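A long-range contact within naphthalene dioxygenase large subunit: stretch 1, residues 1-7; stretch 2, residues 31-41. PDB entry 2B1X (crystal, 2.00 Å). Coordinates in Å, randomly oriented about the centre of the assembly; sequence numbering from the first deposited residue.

Stretch 1 1-7: MLSNELR
Stretch 2 31-41: PEVHDVERERI

Leu2 and Leu6 of stretch 1 pack on Val33 and Val36, one turn apart on the stretch 2 helix, and the leucine and valine methyls bury apolar surface against one another. The closest apolar approach is Leu2 CD2 to Val36 CG1, 3.4 Å; Leu6 CD1 lies 3.8 Å from Val33 CG2, and Leu6 CD2 lies 4.1 Å from Val36 CG2. Leu2 (chi1 m, chi2 t) starts sideways and brings its end inward, whereas Leu6 (t, p) points toward the helix; both valines are t. The register runs antiparallel: Leu2 CA is 7.4 Å from Val36 CA, Leu6 CA 7.6 Å from Val33 CA. Leu2 and Ser3 are extended (phi/psi -76/141 and -58/155), then Asn4 to Arg7 turn helical near -60/-45. Beyond Val36, Arg40 (chi1 m, chi2 -148°) lays one guanidinium face against Leu2 CD2, with Arg40 NH1 4.0 Å from Leu2 CG.

At the polar edge the Glu32 carboxylate (t, t, chi3 -5°) takes up the backbone NH and hydroxyl of Ser3 with its two oxygens: Ser3 N donates to Glu32 OE2 (2.8 Å, 168°), and Ser3 OG donates to Glu32 OE1 (2.7 Å). Ser3, chi1 p, is also the N-cap, its OG accepting at 3.0 Å from Leu6 N, a first-turn amide without a preceding helical carbonyl. One water donates to Met1 O (2.6 Å) and Glu32 OE2 (2.9 Å), bridging the two residues.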

# COMPACT_ATOMS: atom_id res chain seq x y z
N MET A 1 8.68 -2.30 -27.98
CA MET A 1 9.41 -3.53 -28.42
C MET A 1 9.61 -4.52 -27.27
O MET A 1 9.70 -4.11 -26.11
CB MET A 1 10.76 -3.17 -29.04
CG MET A 1 11.92 -2.97 -28.05
SD MET A 1 13.60 -3.19 -28.76
CE MET A 1 13.37 -4.65 -29.95
N LEU A 2 9.67 -5.81 -27.60
CA LEU A 2 9.99 -6.85 -26.66
C LEU A 2 11.47 -6.83 -26.38
O LEU A 2 12.25 -6.62 -27.29
CB LEU A 2 9.64 -8.22 -27.23
CG LEU A 2 8.23 -8.54 -27.71
CD1 LEU A 2 8.13 -10.02 -28.08
CD2 LEU A 2 7.21 -8.18 -26.69
N SER A 3 11.84 -7.05 -25.13
CA SER A 3 13.21 -7.39 -24.79
C SER A 3 13.60 -8.67 -25.56
O SER A 3 12.74 -9.48 -25.94
CB SER A 3 13.34 -7.62 -23.28
OG SER A 3 12.66 -8.81 -22.87
N ASN A 4 14.90 -8.85 -25.80
CA ASN A 4 15.38 -10.07 -26.46
C ASN A 4 15.04 -11.30 -25.62
O ASN A 4 14.58 -12.32 -26.15
CB ASN A 4 16.88 -9.98 -26.77
CG ASN A 4 17.23 -8.83 -27.73
OD1 ASN A 4 16.50 -8.53 -28.68
ND2 ASN A 4 18.38 -8.19 -27.48
N GLU A 5 15.18 -11.17 -24.31
CA GLU A 5 14.80 -12.24 -23.38
C GLU A 5 13.34 -12.66 -23.52
O GLU A 5 13.05 -13.82 -23.64
CB GLU A 5 15.09 -11.84 -21.93
CG GLU A 5 16.57 -11.71 -21.58
CD GLU A 5 17.24 -10.46 -22.18
OE1 GLU A 5 16.55 -9.43 -22.38
OE2 GLU A 5 18.48 -10.53 -22.46
N LEU A 6 12.42 -11.70 -23.53
CA LEU A 6 11.02 -12.07 -23.60
C LEU A 6 10.73 -12.69 -24.98
O LEU A 6 10.05 -13.69 -25.07
CB LEU A 6 10.11 -10.87 -23.30
CG LEU A 6 8.59 -11.11 -23.40
CD1 LEU A 6 8.10 -12.40 -22.64
CD2 LEU A 6 7.79 -9.88 -22.95
N ARG A 7 11.26 -12.08 -26.04
CA ARG A 7 11.01 -12.55 -27.39
C ARG A 7 11.42 -14.03 -27.49
O ARG A 7 10.62 -14.86 -27.91
CB ARG A 7 11.76 -11.71 -28.42
CG ARG A 7 11.50 -12.16 -29.87
CD ARG A 7 12.10 -11.26 -30.95
NE ARG A 7 11.54 -9.91 -30.89
CZ ARG A 7 10.38 -9.53 -31.45
NH1 ARG A 7 9.64 -10.41 -32.13
NH2 ARG A 7 9.96 -8.27 -31.31
N PRO A 31 6.50 -8.10 -14.79
CA PRO A 31 6.10 -6.73 -15.17
C PRO A 31 6.16 -6.49 -16.70
O PRO A 31 5.26 -5.86 -17.23
CB PRO A 31 7.11 -5.83 -14.45
CG PRO A 31 7.71 -6.67 -13.40
CD PRO A 31 7.66 -8.10 -13.89
N GLU A 32 7.17 -7.03 -17.39
CA GLU A 32 7.31 -6.81 -18.84
C GLU A 32 6.22 -7.59 -19.58
O GLU A 32 5.61 -7.09 -20.52
CB GLU A 32 8.69 -7.18 -19.39
CG GLU A 32 8.92 -6.62 -20.81
CD GLU A 32 10.06 -7.26 -21.61
OE1 GLU A 32 10.80 -8.11 -21.06
OE2 GLU A 32 10.21 -6.89 -22.81
N VAL A 33 5.95 -8.81 -19.12
CA VAL A 33 4.91 -9.62 -19.72
C VAL A 33 3.62 -8.84 -19.58
O VAL A 33 2.88 -8.65 -20.56
CB VAL A 33 4.83 -11.00 -19.06
CG1 VAL A 33 3.55 -11.71 -19.47
CG2 VAL A 33 6.04 -11.88 -19.46
N HIS A 34 3.31 -8.37 -18.36
CA HIS A 34 2.07 -7.62 -18.17
C HIS A 34 1.97 -6.41 -19.10
O HIS A 34 0.93 -6.19 -19.72
CB HIS A 34 1.88 -7.18 -16.70
CG HIS A 34 0.49 -6.75 -16.40
ND1 HIS A 34 -0.54 -7.65 -16.19
CD2 HIS A 34 -0.07 -5.51 -16.30
CE1 HIS A 34 -1.66 -6.99 -15.97
NE2 HIS A 34 -1.41 -5.69 -16.04
N ASP A 35 3.06 -5.65 -19.24
CA ASP A 35 3.01 -4.42 -20.03
C ASP A 35 2.81 -4.70 -21.52
O ASP A 35 2.01 -4.03 -22.18
CB ASP A 35 4.27 -3.57 -19.85
CG ASP A 35 4.31 -2.85 -18.52
OD1 ASP A 35 3.23 -2.58 -17.94
OD2 ASP A 35 5.41 -2.45 -18.01
N VAL A 36 3.53 -5.69 -22.04
CA VAL A 36 3.39 -6.09 -23.44
C VAL A 36 1.99 -6.66 -23.71
O VAL A 36 1.30 -6.26 -24.67
CB VAL A 36 4.51 -7.08 -23.84
CG1 VAL A 36 4.24 -7.66 -25.22
CG2 VAL A 36 5.84 -6.34 -23.81
N GLU A 37 1.54 -7.52 -22.80
CA GLU A 37 0.20 -8.13 -22.87
C GLU A 37 -0.94 -7.10 -22.90
O GLU A 37 -1.94 -7.27 -23.60
CB GLU A 37 0.05 -9.05 -21.68
CG GLU A 37 -1.24 -9.84 -21.56
CD GLU A 37 -1.31 -10.53 -20.21
OE1 GLU A 37 -1.53 -9.82 -19.17
OE2 GLU A 37 -1.09 -11.78 -20.17
N ARG A 38 -0.79 -6.04 -22.15
CA ARG A 38 -1.80 -4.98 -22.12
C ARG A 38 -2.06 -4.47 -23.53
O ARG A 38 -3.20 -4.28 -23.92
CB ARG A 38 -1.33 -3.81 -21.22
CG ARG A 38 -2.24 -2.60 -21.21
CD ARG A 38 -1.66 -1.38 -20.44
NE ARG A 38 -1.66 -1.57 -18.97
CZ ARG A 38 -0.57 -1.78 -18.23
NH1 ARG A 38 0.63 -1.83 -18.78
NH2 ARG A 38 -0.68 -1.91 -16.90
N GLU A 39 -1.00 -4.22 -24.30
CA GLU A 39 -1.19 -3.79 -25.67
C GLU A 39 -1.56 -4.96 -26.60
O GLU A 39 -2.53 -4.89 -27.39
CB GLU A 39 0.09 -3.12 -26.16
CG GLU A 39 0.01 -2.59 -27.59
CD GLU A 39 1.37 -2.21 -28.14
OE1 GLU A 39 1.92 -1.18 -27.69
OE2 GLU A 39 1.89 -2.96 -29.01
N ARG A 40 -0.78 -6.04 -26.53
CA ARG A 40 -0.85 -7.07 -27.55
C ARG A 40 -2.04 -7.99 -27.39
O ARG A 40 -2.56 -8.47 -28.40
CB ARG A 40 0.45 -7.83 -27.67
CG ARG A 40 1.53 -6.92 -28.16
CD ARG A 40 2.58 -7.53 -28.99
NE ARG A 40 3.52 -6.50 -29.43
CZ ARG A 40 4.70 -6.74 -30.00
NH1 ARG A 40 5.11 -8.00 -30.20
NH2 ARG A 40 5.45 -5.70 -30.36
N ILE A 41 -2.49 -8.20 -26.15
CA ILE A 41 -3.75 -8.92 -25.95
C ILE A 41 -4.93 -7.97 -25.78
O ILE A 41 -5.82 -7.99 -26.60
CB ILE A 41 -3.68 -9.95 -24.77
CG1 ILE A 41 -3.15 -11.30 -25.28
CG2 ILE A 41 -5.04 -10.20 -24.21
CD1 ILE A 41 -1.69 -11.35 -25.45
O HOH W 1 8.97 -4.42 -23.67